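Local coordinates for 4-alpha-glucanotransferase (Streptococcus agalactiae, PDB 6M6T), which is an amylomaltase, also called disproportionating enzyme, a member of the 4-alpha-glucanotransferase family with a TIM-barrel fold, at residues 25-34 / 195-206; 142-150 / 223-231. All coordinates share one frame; numbering follows the deposited sequence.

Contact 1 (25-34 / 195-206); sequences FGREAYAFVD and FYKQWFELKEYA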
loop_
_atom_site.group_PDB
_atom_site.type_symbol
_atom_site.label_atom_id
_atom_site.label_comp_id
_atom_site.label_asym_id
_atom_site.label_seq_id
_atom_site.Cartn_x
_atom_site.Cartn_y
_atom_site.Cartn_z
ATOM N N PHE A 25 4.286 -5.261 13.256
ATOM C CA PHE A 25 3.530 -4.415 14.175
ATOM C C PHE A 25 4.069 -4.533 15.598
ATOM O O PHE A 25 3.302 -4.589 16.570
ATOM C CB PHE A 25 2.053 -4.808 14.145
ATOM C CG PHE A 25 1.388 -4.650 12.802
ATOM C CD1 PHE A 25 1.735 -3.616 11.943
ATOM C CD2 PHE A 25 0.389 -5.532 12.407
ATOM C CE1 PHE A 25 1.108 -3.477 10.723
ATOM C CE2 PHE A 25 -0.242 -5.394 11.183
ATOM C CZ PHE A 25 0.112 -4.366 10.346
ATOM N N GLY A 26 5.396 -4.485 15.741
ATOM C CA GLY A 26 6.040 -4.815 16.990
ATOM C C GLY A 26 6.645 -3.603 17.645
ATOM O O GLY A 26 6.196 -2.477 17.419
ATOM N N ARG A 27 7.689 -3.817 18.443
ATOM C CA ARG A 27 8.180 -2.731 19.277
ATOM C C ARG A 27 8.676 -1.569 18.429
ATOM O O ARG A 27 8.356 -0.408 18.715
ATOM C CB ARG A 27 9.269 -3.238 20.228
ATOM C CG ARG A 27 9.013 -2.756 21.649
ATOM C CD ARG A 27 10.170 -3.015 22.597
ATOM N NE ARG A 27 9.870 -4.129 23.493
ATOM C CZ ARG A 27 10.739 -4.676 24.338
ATOM N NH1 ARG A 27 11.976 -4.206 24.416
ATOM N NH2 ARG A 27 10.367 -5.691 25.108
ATOM N N GLU A 28 9.418 -1.853 17.356
ATOM C CA GLU A 28 9.987 -0.760 16.578
ATOM C C GLU A 28 8.916 0.068 15.876
ATOM O O GLU A 28 9.154 1.242 15.587
ATOM C CB GLU A 28 11.009 -1.296 15.579
ATOM C CG GLU A 28 12.447 -1.289 16.110
ATOM C CD GLU A 28 12.851 -2.609 16.787
ATOM O OE1 GLU A 28 14.075 -2.872 16.913
ATOM O OE2 GLU A 28 11.949 -3.381 17.195
ATOM N N ALA A 29 7.727 -0.489 15.641
ATOM C CA ALA A 29 6.614 0.327 15.162
ATOM C C ALA A 29 6.226 1.390 16.190
ATOM O O ALA A 29 5.993 2.561 15.840
ATOM C CB ALA A 29 5.416 -0.562 14.832
ATOM N N TYR A 30 6.121 0.987 17.465
ATOM C CA TYR A 30 5.823 1.933 18.541
ATOM C C TYR A 30 6.959 2.933 18.723
ATOM O O TYR A 30 6.714 4.107 19.026
ATOM C CB TYR A 30 5.549 1.184 19.854
ATOM C CG TYR A 30 4.384 0.215 19.794
ATOM C CD1 TYR A 30 4.570 -1.103 19.394
ATOM C CD2 TYR A 30 3.097 0.621 20.138
ATOM C CE1 TYR A 30 3.509 -1.992 19.328
ATOM C CE2 TYR A 30 2.024 -0.258 20.073
ATOM C CZ TYR A 30 2.234 -1.565 19.667
ATOM O OH TYR A 30 1.165 -2.441 19.596
ATOM N N ALA A 31 8.204 2.496 18.501
ATOM C CA ALA A 31 9.321 3.437 18.508
ATOM C C ALA A 31 9.191 4.450 17.372
ATOM O O ALA A 31 9.495 5.634 17.550
ATOM C CB ALA A 31 10.650 2.683 18.419
ATOM N N PHE A 32 8.729 4.000 16.200
ATOM C CA PHE A 32 8.513 4.908 15.078
ATOM C C PHE A 32 7.431 5.929 15.390
ATOM O O PHE A 32 7.562 7.110 15.044
ATOM C CB PHE A 32 8.152 4.125 13.823
ATOM C CG PHE A 32 8.289 4.927 12.579
ATOM C CD1 PHE A 32 9.533 5.134 12.018
ATOM C CD2 PHE A 32 7.186 5.497 11.972
ATOM C CE1 PHE A 32 9.677 5.905 10.891
ATOM C CE2 PHE A 32 7.337 6.251 10.829
ATOM C CZ PHE A 32 8.580 6.442 10.281
ATOM N N VAL A 33 6.348 5.497 16.038
ATOM C CA VAL A 33 5.357 6.471 16.506
ATOM C C VAL A 33 6.014 7.473 17.451
ATOM O O VAL A 33 5.845 8.693 17.307
ATOM C CB VAL A 33 4.167 5.759 17.181
ATOM C CG1 VAL A 33 2.992 6.707 17.354
ATOM C CG2 VAL A 33 3.746 4.548 16.388
ATOM N N ASP A 34 6.752 6.957 18.452
ATOM C CA ASP A 34 7.461 7.797 19.411
ATOM C C ASP A 34 8.309 8.839 18.688
ATOM O O ASP A 34 8.362 10.015 19.088
ATOM C CB ASP A 34 8.344 6.923 20.316
ATOM C CG ASP A 34 7.574 6.262 21.480
ATOM O OD1 ASP A 34 6.583 6.853 21.969
ATOM O OD2 ASP A 34 7.978 5.148 21.913
ATOM N N PHE A 195 -3.381 -10.503 13.006
ATOM C CA PHE A 195 -3.168 -9.277 12.259
ATOM C C PHE A 195 -3.999 -8.147 12.824
ATOM O O PHE A 195 -3.469 -7.106 13.210
ATOM C CB PHE A 195 -3.515 -9.476 10.785
ATOM C CG PHE A 195 -2.983 -8.393 9.909
ATOM C CD1 PHE A 195 -3.710 -7.224 9.709
ATOM C CD2 PHE A 195 -1.736 -8.524 9.303
ATOM C CE1 PHE A 195 -3.206 -6.209 8.907
ATOM C CE2 PHE A 195 -1.224 -7.520 8.494
ATOM C CZ PHE A 195 -1.957 -6.359 8.287
ATOM N N TYR A 196 -5.315 -8.330 12.847
ATOM C CA TYR A 196 -6.166 -7.200 13.189
ATOM C C TYR A 196 -5.982 -6.779 14.644
ATOM O O TYR A 196 -5.934 -5.579 14.932
ATOM C CB TYR A 196 -7.623 -7.521 12.870
ATOM C CG TYR A 196 -7.934 -7.188 11.438
ATOM C CD1 TYR A 196 -7.310 -7.884 10.404
ATOM C CD2 TYR A 196 -8.820 -6.159 11.110
ATOM C CE1 TYR A 196 -7.572 -7.588 9.074
ATOM C CE2 TYR A 196 -9.088 -5.847 9.777
ATOM C CZ TYR A 196 -8.453 -6.568 8.770
ATOM O OH TYR A 196 -8.691 -6.282 7.452
ATOM N N LYS A 197 -5.853 -7.743 15.570
ATOM C CA LYS A 197 -5.591 -7.415 16.975
ATOM C C LYS A 197 -4.340 -6.536 17.122
ATOM O O LYS A 197 -4.391 -5.441 17.709
ATOM C CB LYS A 197 -5.463 -8.718 17.775
ATOM C CG LYS A 197 -5.502 -8.600 19.294
ATOM C CD LYS A 197 -4.351 -9.401 19.921
ATOM C CE LYS A 197 -4.747 -10.038 21.248
ATOM N NZ LYS A 197 -5.404 -9.047 22.144
ATOM N N GLN A 198 -3.220 -6.980 16.533
ATOM C CA GLN A 198 -1.964 -6.231 16.619
ATOM C C GLN A 198 -2.054 -4.891 15.897
ATOM O O GLN A 198 -1.632 -3.851 16.434
ATOM C CB GLN A 198 -0.816 -7.079 16.064
ATOM C CG GLN A 198 -0.782 -8.440 16.740
ATOM C CD GLN A 198 0.590 -9.071 16.825
ATOM O OE1 GLN A 198 1.475 -8.798 16.018
ATOM N NE2 GLN A 198 0.767 -9.947 17.811
ATOM N N TRP A 199 -2.611 -4.894 14.680
ATOM C CA TRP A 199 -2.688 -3.666 13.905
ATOM C C TRP A 199 -3.531 -2.613 14.612
ATOM O O TRP A 199 -3.172 -1.435 14.628
ATOM C CB TRP A 199 -3.262 -3.917 12.511
ATOM C CG TRP A 199 -3.751 -2.613 11.982
ATOM C CD1 TRP A 199 -5.035 -2.139 11.992
ATOM C CD2 TRP A 199 -2.938 -1.567 11.465
ATOM N NE1 TRP A 199 -5.065 -0.861 11.483
ATOM C CE2 TRP A 199 -3.787 -0.491 11.154
ATOM C CE3 TRP A 199 -1.570 -1.440 11.225
ATOM C CZ2 TRP A 199 -3.311 0.693 10.621
ATOM C CZ3 TRP A 199 -1.102 -0.272 10.681
ATOM C CH2 TRP A 199 -1.968 0.783 10.385
ATOM N N PHE A 200 -4.674 -2.998 15.166
ATOM C CA PHE A 200 -5.499 -1.987 15.805
ATOM C C PHE A 200 -4.897 -1.536 17.126
ATOM O O PHE A 200 -5.073 -0.375 17.513
ATOM C CB PHE A 200 -6.932 -2.495 15.951
ATOM C CG PHE A 200 -7.770 -2.264 14.695
ATOM C CD1 PHE A 200 -7.909 -0.976 14.165
ATOM C CD2 PHE A 200 -8.366 -3.327 14.021
ATOM C CE1 PHE A 200 -8.638 -0.747 13.025
ATOM C CE2 PHE A 200 -9.102 -3.111 12.884
ATOM C CZ PHE A 200 -9.246 -1.808 12.378
ATOM N N GLU A 201 -4.125 -2.403 17.797
ATOM C CA GLU A 201 -3.311 -1.923 18.911
ATOM C C GLU A 201 -2.368 -0.806 18.465
ATOM O O GLU A 201 -2.274 0.246 19.115
ATOM C CB GLU A 201 -2.518 -3.076 19.518
ATOM C CG GLU A 201 -3.218 -3.772 20.677
ATOM C CD GLU A 201 -2.590 -5.123 20.985
ATOM O OE1 GLU A 201 -3.282 -5.979 21.592
ATOM O OE2 GLU A 201 -1.408 -5.321 20.594
ATOM N N LEU A 202 -1.651 -1.028 17.361
ATOM C CA LEU A 202 -0.732 -0.007 16.863
ATOM C C LEU A 202 -1.472 1.272 16.459
ATOM O O LEU A 202 -1.042 2.388 16.786
ATOM C CB LEU A 202 0.080 -0.551 15.692
ATOM C CG LEU A 202 1.069 0.510 15.205
ATOM C CD1 LEU A 202 2.072 0.800 16.298
ATOM C CD2 LEU A 202 1.778 0.103 13.924
ATOM N N LYS A 203 -2.580 1.133 15.733
ATOM C CA LYS A 203 -3.337 2.315 15.339
ATOM C C LYS A 203 -3.871 3.066 16.558
ATOM O O LYS A 203 -3.951 4.296 16.537
ATOM C CB LYS A 203 -4.473 1.927 14.379
ATOM C CG LYS A 203 -5.532 3.006 14.159
ATOM C CD LYS A 203 -6.046 3.037 12.735
ATOM C CE LYS A 203 -7.079 4.142 12.554
ATOM N NZ LYS A 203 -8.421 3.734 13.040
ATOM N N GLU A 204 -4.200 2.359 17.640
ATOM C CA GLU A 204 -4.685 3.042 18.834
ATOM C C GLU A 204 -3.553 3.794 19.544
ATOM O O GLU A 204 -3.732 4.945 19.959
ATOM C CB GLU A 204 -5.360 2.032 19.773
ATOM C CG GLU A 204 -6.295 2.649 20.818
ATOM C CD GLU A 204 -5.606 2.954 22.150
ATOM O OE1 GLU A 204 -4.355 2.900 22.198
ATOM O OE2 GLU A 204 -6.312 3.258 23.147
ATOM N N TYR A 205 -2.384 3.167 19.686
ATOM C CA TYR A 205 -1.223 3.888 20.202
ATOM C C TYR A 205 -0.981 5.162 19.395
ATOM O O TYR A 205 -0.931 6.278 19.942
ATOM C CB TYR A 205 -0.001 2.970 20.155
ATOM C CG TYR A 205 1.223 3.504 20.862
ATOM C CD1 TYR A 205 1.286 3.558 22.250
ATOM C CD2 TYR A 205 2.326 3.942 20.138
ATOM C CE1 TYR A 205 2.412 4.043 22.895
ATOM C CE2 TYR A 205 3.458 4.425 20.768
ATOM C CZ TYR A 205 3.500 4.473 22.147
ATOM O OH TYR A 205 4.631 4.969 22.774
ATOM N N ALA A 206 -0.888 5.009 18.075
ATOM C CA ALA A 206 -0.630 6.144 17.205
ATOM C C ALA A 206 -1.667 7.241 17.407
ATOM O O ALA A 206 -1.317 8.404 17.644
ATOM C CB ALA A 206 -0.610 5.676 15.754
#

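Contact 2 (142-150 / 223-231); sequences DFAEFMAIK and ADSVEVWTM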
loop_
_atom_site.group_PDB
_atom_site.type_symbol
_atom_site.label_atom_id
_atom_site.label_comp_id
_atom_site.label_asym_id
_atom_site.label_seq_id
_atom_site.Cartn_x
_atom_site.Cartn_y
_atom_site.Cartn_z
ATOM N N ASP A 142 -14.178 -16.915 4.045
ATOM C CA ASP A 142 -14.078 -17.374 2.662
ATOM C C ASP A 142 -12.745 -16.995 2.041
ATOM O O ASP A 142 -12.257 -17.708 1.150
ATOM C CB ASP A 142 -15.264 -16.887 1.822
ATOM C CG ASP A 142 -16.257 -18.046 1.488
ATOM O OD1 ASP A 142 -15.810 -19.219 1.333
ATOM O OD2 ASP A 142 -17.485 -17.795 1.401
ATOM N N PHE A 143 -12.100 -15.944 2.545
ATOM C CA PHE A 143 -10.698 -15.741 2.204
ATOM C C PHE A 143 -9.837 -16.870 2.764
ATOM O O PHE A 143 -8.866 -17.299 2.124
ATOM C CB PHE A 143 -10.204 -14.389 2.722
ATOM C CG PHE A 143 -8.723 -14.347 2.934
ATOM C CD1 PHE A 143 -7.876 -14.091 1.867
ATOM C CD2 PHE A 143 -8.170 -14.604 4.195
ATOM C CE1 PHE A 143 -6.504 -14.067 2.047
ATOM C CE2 PHE A 143 -6.798 -14.601 4.380
ATOM C CZ PHE A 143 -5.961 -14.329 3.309
ATOM N N ALA A 144 -10.167 -17.354 3.963
ATOM C CA ALA A 144 -9.360 -18.413 4.566
ATOM C C ALA A 144 -9.513 -19.713 3.781
ATOM O O ALA A 144 -8.543 -20.465 3.596
ATOM C CB ALA A 144 -9.744 -18.599 6.037
ATOM N N GLU A 145 -10.718 -19.967 3.273
ATOM C CA GLU A 145 -10.910 -21.120 2.407
ATOM C C GLU A 145 -10.180 -20.927 1.088
ATOM O O GLU A 145 -9.603 -21.875 0.557
ATOM C CB GLU A 145 -12.400 -21.381 2.181
ATOM C CG GLU A 145 -13.132 -21.758 3.452
ATOM C CD GLU A 145 -14.642 -21.771 3.303
ATOM O OE1 GLU A 145 -15.119 -21.863 2.148
ATOM O OE2 GLU A 145 -15.347 -21.694 4.346
ATOM N N PHE A 146 -10.180 -19.709 0.546
ATOM C CA PHE A 146 -9.403 -19.460 -0.665
ATOM C C PHE A 146 -7.940 -19.820 -0.454
ATOM O O PHE A 146 -7.340 -20.533 -1.262
ATOM C CB PHE A 146 -9.544 -17.998 -1.087
ATOM C CG PHE A 146 -8.771 -17.643 -2.337
ATOM C CD1 PHE A 146 -9.335 -17.833 -3.593
ATOM C CD2 PHE A 146 -7.494 -17.096 -2.254
ATOM C CE1 PHE A 146 -8.640 -17.494 -4.743
ATOM C CE2 PHE A 146 -6.790 -16.758 -3.398
ATOM C CZ PHE A 146 -7.366 -16.960 -4.649
ATOM N N MET A 147 -7.351 -19.344 0.640
ATOM C CA MET A 147 -5.948 -19.651 0.909
ATOM C C MET A 147 -5.729 -21.139 1.143
ATOM O O MET A 147 -4.690 -21.683 0.749
ATOM C CB MET A 147 -5.442 -18.852 2.112
ATOM C CG MET A 147 -5.329 -17.361 1.849
ATOM S SD MET A 147 -4.239 -16.900 0.472
ATOM C CE MET A 147 -2.874 -18.072 0.675
ATOM N N ALA A 148 -6.690 -21.814 1.767
ATOM C CA ALA A 148 -6.538 -23.245 1.987
ATOM C C ALA A 148 -6.578 -24.013 0.668
ATOM O O ALA A 148 -5.723 -24.867 0.398
ATOM C CB ALA A 148 -7.625 -23.736 2.941
ATOM N N ILE A 149 -7.573 -23.741 -0.162
ATOM C CA ILE A 149 -7.631 -24.413 -1.450
ATOM C C ILE A 149 -6.380 -24.095 -2.261
ATOM O O ILE A 149 -5.823 -24.967 -2.940
ATOM C CB ILE A 149 -8.923 -24.031 -2.196
ATOM C CG1 ILE A 149 -10.145 -24.359 -1.337
ATOM C CG2 ILE A 149 -9.024 -24.782 -3.500
ATOM C CD1 ILE A 149 -11.445 -23.914 -1.942
ATOM N N LYS A 150 -5.896 -22.852 -2.179
ATOM C CA LYS A 150 -4.699 -22.477 -2.924
ATOM C C LYS A 150 -3.506 -23.306 -2.479
ATOM O O LYS A 150 -2.709 -23.772 -3.302
ATOM C CB LYS A 150 -4.424 -20.986 -2.742
ATOM C CG LYS A 150 -3.179 -20.477 -3.460
ATOM C CD LYS A 150 -3.155 -18.956 -3.502
ATOM C CE LYS A 150 -1.999 -18.453 -4.354
ATOM N NZ LYS A 150 -2.099 -18.879 -5.774
ATOM N N ALA A 223 -5.813 -11.040 -10.276
ATOM C CA ALA A 223 -6.737 -12.042 -10.805
ATOM C C ALA A 223 -6.764 -13.300 -9.957
ATOM O O ALA A 223 -7.680 -14.111 -10.112
ATOM C CB ALA A 223 -6.393 -12.405 -12.251
ATOM N N ASP A 224 -5.794 -13.464 -9.061
ATOM C CA ASP A 224 -5.684 -14.618 -8.171
ATOM C C ASP A 224 -6.177 -14.184 -6.795
ATOM O O ASP A 224 -5.398 -13.888 -5.893
ATOM C CB ASP A 224 -4.236 -15.091 -8.127
ATOM C CG ASP A 224 -4.091 -16.490 -7.594
ATOM O OD1 ASP A 224 -5.103 -17.224 -7.572
ATOM O OD2 ASP A 224 -2.959 -16.857 -7.196
ATOM N N SER A 225 -7.498 -14.185 -6.633
ATOM C CA SER A 225 -8.150 -13.415 -5.580
ATOM C C SER A 225 -9.433 -14.090 -5.116
ATOM O O SER A 225 -10.134 -14.715 -5.914
ATOM C CB SER A 225 -8.464 -11.997 -6.085
ATOM O OG SER A 225 -9.637 -11.473 -5.484
ATOM N N VAL A 226 -9.741 -13.937 -3.823
ATOM C CA VAL A 226 -11.006 -14.413 -3.287
ATOM C C VAL A 226 -12.178 -13.643 -3.875
ATOM O O VAL A 226 -13.320 -14.112 -3.817
ATOM C CB VAL A 226 -10.991 -14.327 -1.747
ATOM C CG1 VAL A 226 -11.006 -12.886 -1.273
ATOM C CG2 VAL A 226 -12.163 -15.075 -1.160
ATOM N N GLU A 227 -11.926 -12.475 -4.469
ATOM C CA GLU A 227 -13.017 -11.691 -5.046
ATOM C C GLU A 227 -13.368 -12.175 -6.451
ATOM O O GLU A 227 -14.551 -12.280 -6.802
ATOM C CB GLU A 227 -12.646 -10.200 -5.056
ATOM C CG GLU A 227 -12.992 -9.459 -3.760
ATOM C CD GLU A 227 -11.894 -9.554 -2.704
ATOM O OE1 GLU A 227 -10.713 -9.762 -3.077
ATOM O OE2 GLU A 227 -12.211 -9.411 -1.499
ATOM N N VAL A 228 -12.351 -12.461 -7.268
ATOM C CA VAL A 228 -12.554 -13.107 -8.562
ATOM C C VAL A 228 -13.218 -14.460 -8.390
ATOM O O VAL A 228 -13.930 -14.933 -9.284
ATOM C CB VAL A 228 -11.197 -13.223 -9.281
ATOM C CG1 VAL A 228 -11.321 -14.049 -10.549
ATOM C CG2 VAL A 228 -10.649 -11.835 -9.587
ATOM N N TRP A 229 -13.004 -15.097 -7.235
ATOM C CA TRP A 229 -13.608 -16.384 -6.924
ATOM C C TRP A 229 -15.075 -16.253 -6.492
ATOM O O TRP A 229 -15.972 -16.815 -7.132
ATOM C CB TRP A 229 -12.782 -17.068 -5.842
ATOM C CG TRP A 229 -13.061 -18.506 -5.709
ATOM C CD1 TRP A 229 -13.223 -19.404 -6.722
ATOM C CD2 TRP A 229 -13.224 -19.235 -4.490
ATOM N NE1 TRP A 229 -13.482 -20.642 -6.210
ATOM C CE2 TRP A 229 -13.487 -20.570 -4.841
ATOM C CE3 TRP A 229 -13.185 -18.887 -3.137
ATOM C CZ2 TRP A 229 -13.695 -21.565 -3.885
ATOM C CZ3 TRP A 229 -13.406 -19.872 -2.192
ATOM C CH2 TRP A 229 -13.654 -21.195 -2.571
ATOM N N THR A 230 -15.341 -15.520 -5.399
ATOM C CA THR A 230 -16.690 -15.464 -4.840
ATOM C C THR A 230 -17.598 -14.458 -5.536
ATOM O O THR A 230 -18.827 -14.561 -5.410
ATOM C CB THR A 230 -16.647 -15.098 -3.361
ATOM O OG1 THR A 230 -16.369 -13.702 -3.241
ATOM C CG2 THR A 230 -15.574 -15.874 -2.635
ATOM N N MET A 231 -17.038 -13.475 -6.234
ATOM C CA MET A 231 -17.826 -12.399 -6.835
ATOM C C MET A 231 -17.325 -12.114 -8.249
ATOM O O MET A 231 -16.887 -11.000 -8.556
ATOM C CB MET A 231 -17.753 -11.144 -5.970
ATOM C CG MET A 231 -18.419 -11.236 -4.603
ATOM S SD MET A 231 -18.183 -9.681 -3.693
ATOM C CE MET A 231 -16.490 -9.863 -3.121
#

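Contact 1 (25-34 / 195-206)
Phe25 and Tyr30 each turn a ring edge to an aromatic face, Phe25 to Phe195 and Tyr30 to Tyr205, making two T-shaped pairs. The CE2 corner of Phe25, one residue ahead of the N-cap Gly26, points at the Phe195 face. The centroids are 5.0 Å apart and the planes meet at 74°. Phe25 CE1 lies 3.4 Å from Trp199 CE3, at the edge of the indole, which makes a three-ring aromatic cluster. One turn on, Tyr30 sets CD2 on the face of Tyr205. Here the segments 27-34 and 195-206 run nearly parallel, 19° apart. They belong to neighbouring outer helices of the beta/alpha barrel: helix 27-38 follows strand 6-10, and helix 182-208 leads into strand 212-217. Leu202 lies between the two aromatic pairs. Its CD1 makes a CH-pi contact 3.9 Å above the centre of the Tyr30 ring, and its CD2 packs on Ala29 CB at 3.8 Å. Val33 CG1 lies 3.7 Å from Ala206 CA. Tyr205 has CG anti to its backbone N (chi1 -171°), which carries the phenol across to helix 27-38. There Tyr205 OH donates to Asp34 OD1 at 2.8 Å, on its syn side but out of the carboxylate plane.

Contact 2 (142-150 / 223-231)
Phe146 and Val226 form the apolar middle of this contact. Phe146 stands out from helix 140-152 with its ring under the start of the short helix 226-230. The Ser225-Val226 peptide lies over one face of that ring, with Ser225 C 3.4 Å above the plane and Val226 N over the centre. The phenyl therefore packs against backbone as much as against side chains. Val226 CG2 packs on the helix backbone, 3.7 Å from Phe143 CA, and also touches Phe146 CB. Trp229 brings CE3 to the edge of the Phe146 ring, 4.0 Å from Phe146 CD1. The far corner of the indole, Trp229 CH2, meets Ile149 CD1 at 3.6 Å, and the two side chains cross at about a right angle. The indole NE1 bonds to Ile166 O.

The ionic part lies at Lys150, the last residue of 142-150, which runs extended and bends only at its last torsion (chi4 62°). That bend brings Lys150 NZ to Asp224 OD2 at 2.6 Å, in a salt bridge that uses the syn lone pair. Lys150 NZ also bonds weakly to Lys156 O. The other carboxylate oxygen of Asp224, OD1, accepts from Leu158 N.

Ser225 N-caps the short helix: Ser225 OG accepts from Glu227 N at 2.7 Å and weakly from Val228 N. Thr230 OG1 is a second donor to Val226 O, from the face opposite Thr230 N, and reinforces that backbone bond.

The segments 142-150 and 226-230 cross at 100°. They join helix 140-152 to helix 226-230, which follows barrel strand 212-217, and helix 182-208 packs on helix 140-152 through Ala144, Met147 and Ala148. Lys150 and Leu158 N donate to different Asp224 oxygens. This would favour the ionised pair despite burial of Lys150, and would be expected to limit rotation of the carboxylate.

In the fold
From the N terminus the chain passes 25-34, then 142-150, then 195-206 and 223-231. Contact 1 closes the first long loop when the chain returns at 195-206, on the outside of the barrel. Contact 2 opens within that loop and closes after it, so the two cross. Their centres are 28 Å apart, and they do not touch. Contact 2 ties helix 140-152 to the chain just beyond barrel strand 212-217, and the side chain of Asp224 lies about 9 Å from a bound AC1. Helix 182-208 connects the two regions: its later part enters contact 1, while His188 and Ile185 nearer its start pack on helix 140-152.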